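Local coordinates for periplasmic binding protein/LacI transcriptional regulator (Burkholderia multivorans, PDB 4YLE) that probably captures a simple sugar in the periplasm and hands it to an ABC transporter, as a solute-binding protein, at residues Asp165-Val170 and Asn223-Cys229; Val153-Leu157 and Leu272-Asp276; Gly117-Val121 and Arg298-Leu303. All blocks are in the same frame, centred on the assembly; numbering follows the deposited sequence.

Contact 1 of 3, residues Asp165-Val170 and Asn223-Cys229; sequences DQVGIV and NLKALLC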
loop_
_atom_site.group_PDB
_atom_site.type_symbol
_atom_site.label_atom_id
_atom_site.label_comp_id
_atom_site.label_asym_id
_atom_site.label_seq_id
_atom_site.Cartn_x
_atom_site.Cartn_y
_atom_site.Cartn_z
ATOM N N ASP A 165 -17.879 -8.036 20.499
ATOM C CA ASP A 165 -18.257 -8.184 19.091
ATOM C C ASP A 165 -17.178 -8.899 18.277
ATOM O O ASP A 165 -16.012 -8.548 18.361
ATOM C CB ASP A 165 -18.514 -6.832 18.440
ATOM C CG ASP A 165 -19.863 -6.249 18.787
ATOM O OD1 ASP A 165 -20.663 -6.913 19.475
ATOM O OD2 ASP A 165 -20.112 -5.116 18.337
ATOM N N GLN A 166 -17.601 -9.884 17.490
ATOM C CA GLN A 166 -16.738 -10.623 16.577
ATOM C C GLN A 166 -16.440 -9.840 15.304
ATOM O O GLN A 166 -17.348 -9.324 14.657
ATOM C CB GLN A 166 -17.399 -11.940 16.185
ATOM C CG GLN A 166 -17.524 -12.952 17.332
ATOM C CD GLN A 166 -18.245 -14.197 16.913
ATOM O OE1 GLN A 166 -19.001 -14.194 15.944
ATOM N NE2 GLN A 166 -18.028 -15.285 17.651
ATOM N N VAL A 167 -15.169 -9.768 14.913
ATOM C CA VAL A 167 -14.798 -9.151 13.646
ATOM C C VAL A 167 -13.756 -10.004 12.917
ATOM O O VAL A 167 -13.098 -10.832 13.540
ATOM C CB VAL A 167 -14.263 -7.709 13.883
ATOM C CG1 VAL A 167 -15.245 -6.963 14.800
ATOM C CG2 VAL A 167 -12.884 -7.751 14.510
ATOM N N GLY A 168 -13.651 -9.805 11.604
ATOM C CA GLY A 168 -12.646 -10.442 10.783
ATOM C C GLY A 168 -11.778 -9.409 10.131
ATOM O O GLY A 168 -12.232 -8.312 9.835
ATOM N N ILE A 169 -10.502 -9.764 9.937
ATOM C CA ILE A 169 -9.545 -8.910 9.236
ATOM C C ILE A 169 -9.190 -9.542 7.890
ATOM O O ILE A 169 -8.729 -10.689 7.817
ATOM C CB ILE A 169 -8.282 -8.689 10.075
ATOM C CG1 ILE A 169 -8.671 -8.007 11.374
ATOM C CG2 ILE A 169 -7.236 -7.854 9.309
ATOM C CD1 ILE A 169 -7.517 -7.798 12.362
ATOM N N VAL A 170 -9.428 -8.779 6.836
ATOM C CA VAL A 170 -9.059 -9.160 5.486
ATOM C C VAL A 170 -7.740 -8.440 5.160
ATOM O O VAL A 170 -7.702 -7.228 5.005
ATOM C CB VAL A 170 -10.146 -8.820 4.473
ATOM C CG1 VAL A 170 -9.801 -9.438 3.099
ATOM C CG2 VAL A 170 -11.481 -9.337 4.943
ATOM N N ASN A 223 -22.489 -14.408 13.539
ATOM C CA ASN A 223 -22.572 -13.250 14.416
ATOM C C ASN A 223 -21.512 -12.170 14.134
ATOM O O ASN A 223 -21.330 -11.263 14.928
ATOM C CB ASN A 223 -22.450 -13.719 15.862
ATOM C CG ASN A 223 -23.414 -14.849 16.187
ATOM O OD1 ASN A 223 -23.020 -15.997 16.424
ATOM N ND2 ASN A 223 -24.685 -14.522 16.191
ATOM N N LEU A 224 -20.839 -12.270 12.998
ATOM C CA LEU A 224 -19.812 -11.308 12.640
ATOM C C LEU A 224 -20.377 -9.896 12.583
ATOM O O LEU A 224 -21.455 -9.683 12.034
ATOM C CB LEU A 224 -19.192 -11.661 11.285
ATOM C CG LEU A 224 -17.797 -11.067 11.112
ATOM C CD1 LEU A 224 -16.821 -11.856 11.965
ATOM C CD2 LEU A 224 -17.377 -11.073 9.640
ATOM N N LYS A 225 -19.645 -8.930 13.140
ATOM C CA LYS A 225 -20.138 -7.553 13.188
ATOM C C LYS A 225 -19.384 -6.588 12.281
ATOM O O LYS A 225 -19.897 -5.516 11.977
ATOM C CB LYS A 225 -20.060 -7.038 14.617
ATOM C CG LYS A 225 -20.960 -7.777 15.562
ATOM C CD LYS A 225 -22.406 -7.377 15.337
ATOM C CE LYS A 225 -23.270 -7.862 16.489
ATOM N NZ LYS A 225 -24.639 -7.291 16.427
ATOM N N ALA A 226 -18.173 -6.951 11.849
ATOM C CA ALA A 226 -17.404 -6.073 10.998
ATOM C C ALA A 226 -16.313 -6.822 10.260
ATOM O O ALA A 226 -15.829 -7.870 10.699
ATOM C CB ALA A 226 -16.781 -4.962 11.805
ATOM N N LEU A 227 -15.944 -6.251 9.131
ATOM C CA LEU A 227 -14.825 -6.714 8.336
ATOM C C LEU A 227 -13.852 -5.565 8.172
ATOM O O LEU A 227 -14.219 -4.532 7.631
ATOM C CB LEU A 227 -15.300 -7.175 6.971
ATOM C CG LEU A 227 -16.148 -8.450 7.016
ATOM C CD1 LEU A 227 -17.125 -8.560 5.830
ATOM C CD2 LEU A 227 -15.262 -9.680 7.106
ATOM N N LEU A 228 -12.621 -5.762 8.646
ATOM C CA LEU A 228 -11.610 -4.721 8.597
ATOM C C LEU A 228 -10.643 -5.091 7.475
ATOM O O LEU A 228 -9.943 -6.110 7.577
ATOM C CB LEU A 228 -10.866 -4.605 9.925
ATOM C CG LEU A 228 -11.656 -4.224 11.182
ATOM C CD1 LEU A 228 -12.567 -5.340 11.654
ATOM C CD2 LEU A 228 -10.685 -3.822 12.284
ATOM N N CYS A 229 -10.600 -4.281 6.420
ATOM C CA CYS A 229 -9.904 -4.634 5.194
ATOM C C CYS A 229 -8.680 -3.789 4.989
ATOM O O CYS A 229 -8.743 -2.570 5.130
ATOM C CB CYS A 229 -10.821 -4.490 3.984
ATOM S SG CYS A 229 -12.303 -5.487 4.122
HETATM O O HOH W 1 -20.366 -10.916 17.463
HETATM O O HOH W 2 -20.460 -16.084 14.779
#

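Contact 2 of 3, residues Val153-Leu157 and Leu272-Asp276; sequences VGDYL and LATAD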
loop_
_atom_site.group_PDB
_atom_site.type_symbol
_atom_site.label_atom_id
_atom_site.label_comp_id
_atom_site.label_asym_id
_atom_site.label_seq_id
_atom_site.Cartn_x
_atom_site.Cartn_y
_atom_site.Cartn_z
ATOM N N VAL A 153 -8.331 3.926 11.628
ATOM C CA VAL A 153 -9.513 3.348 11.003
ATOM C C VAL A 153 -10.191 2.405 11.991
ATOM O O VAL A 153 -11.382 2.508 12.222
ATOM C CB VAL A 153 -9.155 2.624 9.714
ATOM C CG1 VAL A 153 -10.393 1.959 9.088
ATOM C CG2 VAL A 153 -8.494 3.648 8.738
ATOM N N GLY A 154 -9.414 1.512 12.585
ATOM C CA GLY A 154 -9.933 0.607 13.597
ATOM C C GLY A 154 -10.608 1.308 14.775
ATOM O O GLY A 154 -11.665 0.843 15.269
ATOM N N ASP A 155 -10.017 2.409 15.243
ATOM C CA ASP A 155 -10.594 3.171 16.359
ATOM C C ASP A 155 -11.965 3.735 16.029
ATOM O O ASP A 155 -12.846 3.747 16.887
ATOM C CB ASP A 155 -9.673 4.335 16.779
ATOM C CG ASP A 155 -8.468 3.880 17.591
ATOM O OD1 ASP A 155 -8.465 2.735 18.090
ATOM O OD2 ASP A 155 -7.520 4.686 17.728
ATOM N N TYR A 156 -12.136 4.261 14.826
ATOM C CA TYR A 156 -13.433 4.786 14.432
ATOM C C TYR A 156 -14.490 3.676 14.442
ATOM O O TYR A 156 -15.586 3.849 14.985
ATOM C CB TYR A 156 -13.349 5.443 13.059
ATOM C CG TYR A 156 -14.587 6.238 12.713
ATOM C CD1 TYR A 156 -14.851 7.462 13.319
ATOM C CD2 TYR A 156 -15.492 5.757 11.807
ATOM C CE1 TYR A 156 -15.996 8.187 13.001
ATOM C CE2 TYR A 156 -16.636 6.469 11.488
ATOM C CZ TYR A 156 -16.881 7.677 12.077
ATOM O OH TYR A 156 -18.034 8.378 11.760
ATOM N N LEU A 157 -14.157 2.534 13.849
ATOM C CA LEU A 157 -15.026 1.373 13.905
ATOM C C LEU A 157 -15.357 0.965 15.323
ATOM O O LEU A 157 -16.511 0.658 15.631
ATOM C CB LEU A 157 -14.375 0.198 13.187
ATOM C CG LEU A 157 -15.112 -1.145 13.249
ATOM C CD1 LEU A 157 -16.513 -1.093 12.610
ATOM C CD2 LEU A 157 -14.233 -2.198 12.559
ATOM N N LEU A 272 -17.843 2.210 6.202
ATOM C CA LEU A 272 -17.852 3.112 7.340
ATOM C C LEU A 272 -16.662 4.084 7.413
ATOM O O LEU A 272 -16.807 5.232 7.842
ATOM C CB LEU A 272 -17.908 2.290 8.632
ATOM C CG LEU A 272 -17.802 3.096 9.929
ATOM C CD1 LEU A 272 -19.109 3.852 10.159
ATOM C CD2 LEU A 272 -17.461 2.194 11.118
ATOM N N ALA A 273 -15.491 3.619 7.027
ATOM C CA ALA A 273 -14.296 4.455 7.073
ATOM C C ALA A 273 -13.221 3.890 6.186
ATOM O O ALA A 273 -13.199 2.702 5.895
ATOM C CB ALA A 273 -13.782 4.564 8.492
ATOM N N THR A 274 -12.326 4.774 5.769
ATOM C CA THR A 274 -11.113 4.395 5.063
ATOM C C THR A 274 -10.024 5.356 5.536
ATOM O O THR A 274 -10.208 6.030 6.536
ATOM C CB THR A 274 -11.308 4.455 3.549
ATOM O OG1 THR A 274 -10.140 3.948 2.889
ATOM C CG2 THR A 274 -11.593 5.870 3.056
ATOM N N ALA A 275 -8.890 5.402 4.844
ATOM C CA ALA A 275 -7.809 6.309 5.251
ATOM C C ALA A 275 -7.127 6.782 4.009
ATOM O O ALA A 275 -6.976 6.017 3.047
ATOM C CB ALA A 275 -6.814 5.632 6.175
ATOM N N ASP A 276 -6.693 8.040 4.022
ATOM C CA ASP A 276 -5.925 8.553 2.903
ATOM C C ASP A 276 -4.463 8.515 3.311
ATOM O O ASP A 276 -4.079 9.105 4.310
ATOM C CB ASP A 276 -6.366 9.959 2.523
ATOM C CG ASP A 276 -6.007 10.319 1.089
ATOM O OD1 ASP A 276 -4.984 9.811 0.590
ATOM O OD2 ASP A 276 -6.735 11.103 0.456
#

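Contact 3 of 3, residues Gly117-Val121 and Arg298-Leu303; sequences GIIVV and RKQAEL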
loop_
_atom_site.group_PDB
_atom_site.type_symbol
_atom_site.label_atom_id
_atom_site.label_comp_id
_atom_site.label_asym_id
_atom_site.label_seq_id
_atom_site.Cartn_x
_atom_site.Cartn_y
_atom_site.Cartn_z
ATOM N N GLY A 117 25.170 1.807 -9.684
ATOM C CA GLY A 117 25.304 3.239 -9.516
ATOM C C GLY A 117 23.988 3.994 -9.568
ATOM O O GLY A 117 23.977 5.222 -9.635
ATOM N N ILE A 118 22.875 3.264 -9.541
ATOM C CA ILE A 118 21.555 3.888 -9.543
ATOM C C ILE A 118 21.131 4.192 -8.111
ATOM O O ILE A 118 21.364 3.394 -7.207
ATOM C CB ILE A 118 20.518 2.965 -10.232
ATOM C CG1 ILE A 118 20.961 2.671 -11.675
ATOM C CG2 ILE A 118 19.123 3.574 -10.202
ATOM C CD1 ILE A 118 20.079 1.684 -12.418
ATOM N N ILE A 119 20.514 5.349 -7.900
ATOM C CA ILE A 119 19.965 5.683 -6.599
ATOM C C ILE A 119 18.598 5.007 -6.525
ATOM O O ILE A 119 17.786 5.162 -7.419
ATOM C CB ILE A 119 19.863 7.234 -6.399
ATOM C CG1 ILE A 119 21.273 7.854 -6.395
ATOM C CG2 ILE A 119 19.109 7.614 -5.101
ATOM C CD1 ILE A 119 22.182 7.348 -5.270
ATOM N N VAL A 120 18.365 4.240 -5.470
ATOM C CA VAL A 120 17.043 3.637 -5.242
ATOM C C VAL A 120 16.414 4.184 -3.990
ATOM O O VAL A 120 17.041 4.218 -2.945
ATOM C CB VAL A 120 17.157 2.115 -5.122
ATOM C CG1 VAL A 120 15.782 1.489 -4.907
ATOM C CG2 VAL A 120 17.875 1.532 -6.354
ATOM N N VAL A 121 15.148 4.591 -4.115
ATOM C CA VAL A 121 14.331 5.041 -3.017
ATOM C C VAL A 121 13.134 4.114 -2.963
ATOM O O VAL A 121 12.562 3.791 -3.986
ATOM C CB VAL A 121 13.866 6.486 -3.213
ATOM C CG1 VAL A 121 13.005 6.938 -2.066
ATOM C CG2 VAL A 121 15.079 7.436 -3.365
ATOM N N ARG A 298 25.395 12.311 -4.033
ATOM C CA ARG A 298 25.467 11.408 -2.891
ATOM C C ARG A 298 25.534 9.973 -3.343
ATOM O O ARG A 298 24.967 9.617 -4.375
ATOM C CB ARG A 298 24.247 11.545 -1.979
ATOM C CG ARG A 298 23.998 12.926 -1.448
ATOM C CD ARG A 298 24.978 13.268 -0.361
ATOM N NE ARG A 298 24.825 14.653 0.059
ATOM C CZ ARG A 298 25.627 15.269 0.914
ATOM N NH1 ARG A 298 26.656 14.625 1.447
ATOM N NH2 ARG A 298 25.405 16.534 1.231
ATOM N N LYS A 299 26.200 9.151 -2.540
ATOM C CA LYS A 299 26.221 7.711 -2.752
ATOM C C LYS A 299 25.062 7.057 -2.024
ATOM O O LYS A 299 24.652 7.516 -0.959
ATOM C CB LYS A 299 27.526 7.108 -2.259
ATOM C CG LYS A 299 28.744 7.705 -2.888
ATOM C CD LYS A 299 30.003 7.048 -2.335
ATOM C CE LYS A 299 31.242 7.510 -3.087
ATOM N NZ LYS A 299 31.123 7.228 -4.542
ATOM N N GLN A 300 24.550 5.971 -2.591
ATOM C CA GLN A 300 23.457 5.224 -1.968
ATOM C C GLN A 300 23.670 4.991 -0.466
ATOM O O GLN A 300 22.745 5.171 0.335
ATOM C CB GLN A 300 23.290 3.884 -2.669
ATOM C CG GLN A 300 22.101 3.078 -2.172
ATOM C CD GLN A 300 20.771 3.680 -2.637
ATOM O OE1 GLN A 300 20.693 4.296 -3.700
ATOM N NE2 GLN A 300 19.730 3.489 -1.848
ATOM N N ALA A 301 24.884 4.583 -0.099
ATOM C CA ALA A 301 25.220 4.277 1.292
ATOM C C ALA A 301 24.999 5.474 2.217
ATOM O O ALA A 301 24.801 5.323 3.419
ATOM C CB ALA A 301 26.664 3.812 1.383
ATOM N N GLU A 302 25.020 6.658 1.624
ATOM C CA GLU A 302 24.893 7.918 2.334
ATOM C C GLU A 302 23.460 8.284 2.708
ATOM O O GLU A 302 23.246 9.157 3.541
ATOM C CB GLU A 302 25.467 9.036 1.457
ATOM C CG GLU A 302 26.561 9.828 2.070
ATOM C CD GLU A 302 27.163 10.804 1.084
ATOM O OE1 GLU A 302 27.263 10.466 -0.115
ATOM O OE2 GLU A 302 27.543 11.910 1.508
ATOM N N LEU A 303 22.489 7.616 2.092
ATOM C CA LEU A 303 21.092 8.018 2.175
ATOM C C LEU A 303 20.363 7.368 3.344
ATOM O O LEU A 303 20.521 7.807 4.484
ATOM C CB LEU A 303 20.396 7.674 0.868
ATOM C CG LEU A 303 21.118 8.227 -0.363
ATOM C CD1 LEU A 303 20.374 7.838 -1.637
ATOM C CD2 LEU A 303 21.312 9.749 -0.271
#

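Contact 1 of 3, residues Asp165-Val170 and Asn223-Cys229
Gln166, Gly168 and Val170 bond to the chain from Lys225 to Leu228, joining two parallel strands whose short axes run 22° apart. Lys225 N gives a hydrogen bond to Gln166 O at 2.8 Å. Gly168 is gripped at both backbone polar atoms: its N reaches Ala226 O at 3.1 Å, and Leu228 N reaches Gly168 O at 2.8 Å. Val170 N closes the run on Leu228 O at 2.8 Å. Lys225 N takes Gln166 O, and Ala226 N, the next along, is buried with no partner.

The apolar contacts divide between the two faces of the sheet. On the Val167 and Leu228 face, Leu228 CD1 lies 3.7 Å from Val167 CB, and Phe186 of helix 177-193 covers Ile169 and Leu228. On the other face Cys229 SG lies 4.0 Å from Val170 CB, while helix 207-220 packs on Val170, Leu224 and Leu227.

Polar groups and water collect where the strands begin. One water accepts from Gln166 N and donates to Asn223 O. A second donates to Gln166 OE1 and is also held by Asn223 N and OD1, which ties the two side-chain amides together although their planes are well turned from each other. Lys225 runs its aliphatic part past Asp165, CG to CG 3.7 Å, and a bend at chi2 (-74°) turns the rest of the chain away from Asp165-Val170; Lys225 NZ stays 5.0 Å from Asp165 OD1, whose salt bridge is with Lys162.

Strand 196-202 flanks 166-171 on its other edge. This is the 2-1-3-4 order of a parallel sheet with helices on both faces, as in the C-terminal lobe of sugar-binding periplasmic proteins.

Contact 2 of 3, residues Val153-Leu157 and Leu272-Asp276
Helix 146-160 is one of the helices covering the sheet of the C-terminal lobe, and here Val153, Tyr156 and Leu157, one turn of it, settle on strand 274-276 and the two residues leading into it. No hydrogen bond crosses. Val153 sends CG2 to Ala275 CB at 3.7 Å, and the same methyl also lies 3.7 Å from Thr274 O. Tyr156, with CG anti to the backbone N (chi1 -169°), swings its ring over to the loop residues: CE2 is 3.8 Å from Leu272 CD1, and CD2 is 3.9 Å from Ala273 CB. Leu272 divides its branches, since CD2 turns from the tyrosine to Leu157 CD1, 3.7 Å away, the two leucines meeting at about a right angle.

Thr274 has its CB directed away from the helix, and its OG1 is bonded to Asp232 and Asn258 N; that side chain is about 9 Å from the bound unknown ligand. Backbone bonds carry Leu272 and Ala273 along strand 252-254 and its end, and Thr274 to Val314 of the antiparallel strand 308-314. A helix laid over a sheet with aliphatic side chains and one tyrosine ring turned to it belongs to the three-layer alpha/beta/alpha sandwich of a periplasmic binding protein lobe.

Contact 3 of 3, residues Gly117-Val121 and Arg298-Leu303
Gln300 docks its side-chain amide on the backbone of Val120, one residue meeting both polar atoms of the other. OE1 accepts from Val120 N at 2.9 Å, the donor tilted 29° from the amide carbonyl plane. In return NE2 gives a hydrogen bond to Val120 O at 3.0 Å, arriving in the carbonyl plane on a lone pair, with the acceptor close to the glutamine's own amide plane. The pair of bonds fixes the rotation of the amide, and a further bond from NE2 to Asn138 O holds it from another quarter. The chain gets there through a bend at chi2 (72°), which brings the amide round to the strand.

Ile119 lies beside the amide: Gln300 OE1 is 3.3 Å from Ile119 CA, Ile119 CD1 is 3.7 Å from Arg298 O, and Ile119 CG2 meets Leu303 CD1 at 3.7 Å, the apolar touch of the contact. On the strand's other edge Ile119 and Val121 bond to residues 94-98, so the glutamine occupies the opposite edge of a parallel strand in the N-terminal lobe of the periplasmic binding protein fold. Gly117, with positive phi, is the C-prime residue of a Schellman motif ending helix 107-115 just before this strand starts.

Residues 298-303 hold their own shape, with a 3-10 turn at 300-302. Glu302 OE1 accepts from Lys299 N at 3.0 Å. Its other oxygen, OE2, forms a salt bridge with Arg298 NH1 at 2.9 Å, and Arg298 NE pairs with Glu296.

Contacts 1 and 2 are buried neighbours in one lobe, while contact 3 is partly buried and lies across the chain's centre, its own centre 43 Å from that of contact 1 and 36 Å from that of contact 2. Leu157 joins the first two: its CD2 packs 3.6 Å from Leu228 CG, so helix 146-160 touches both strand 226-229 and the approach to 274-276. Strand against strand, contact 1 combines backbone hydrogen bonds with packing on both faces and bridging water at its start; helix against sheet, contact 2 is made by side-chain packing with no hydrogen bond. Contact 3, loop against strand edge, pairs a side-chain amide with backbone and keeps its charged residues at the surface.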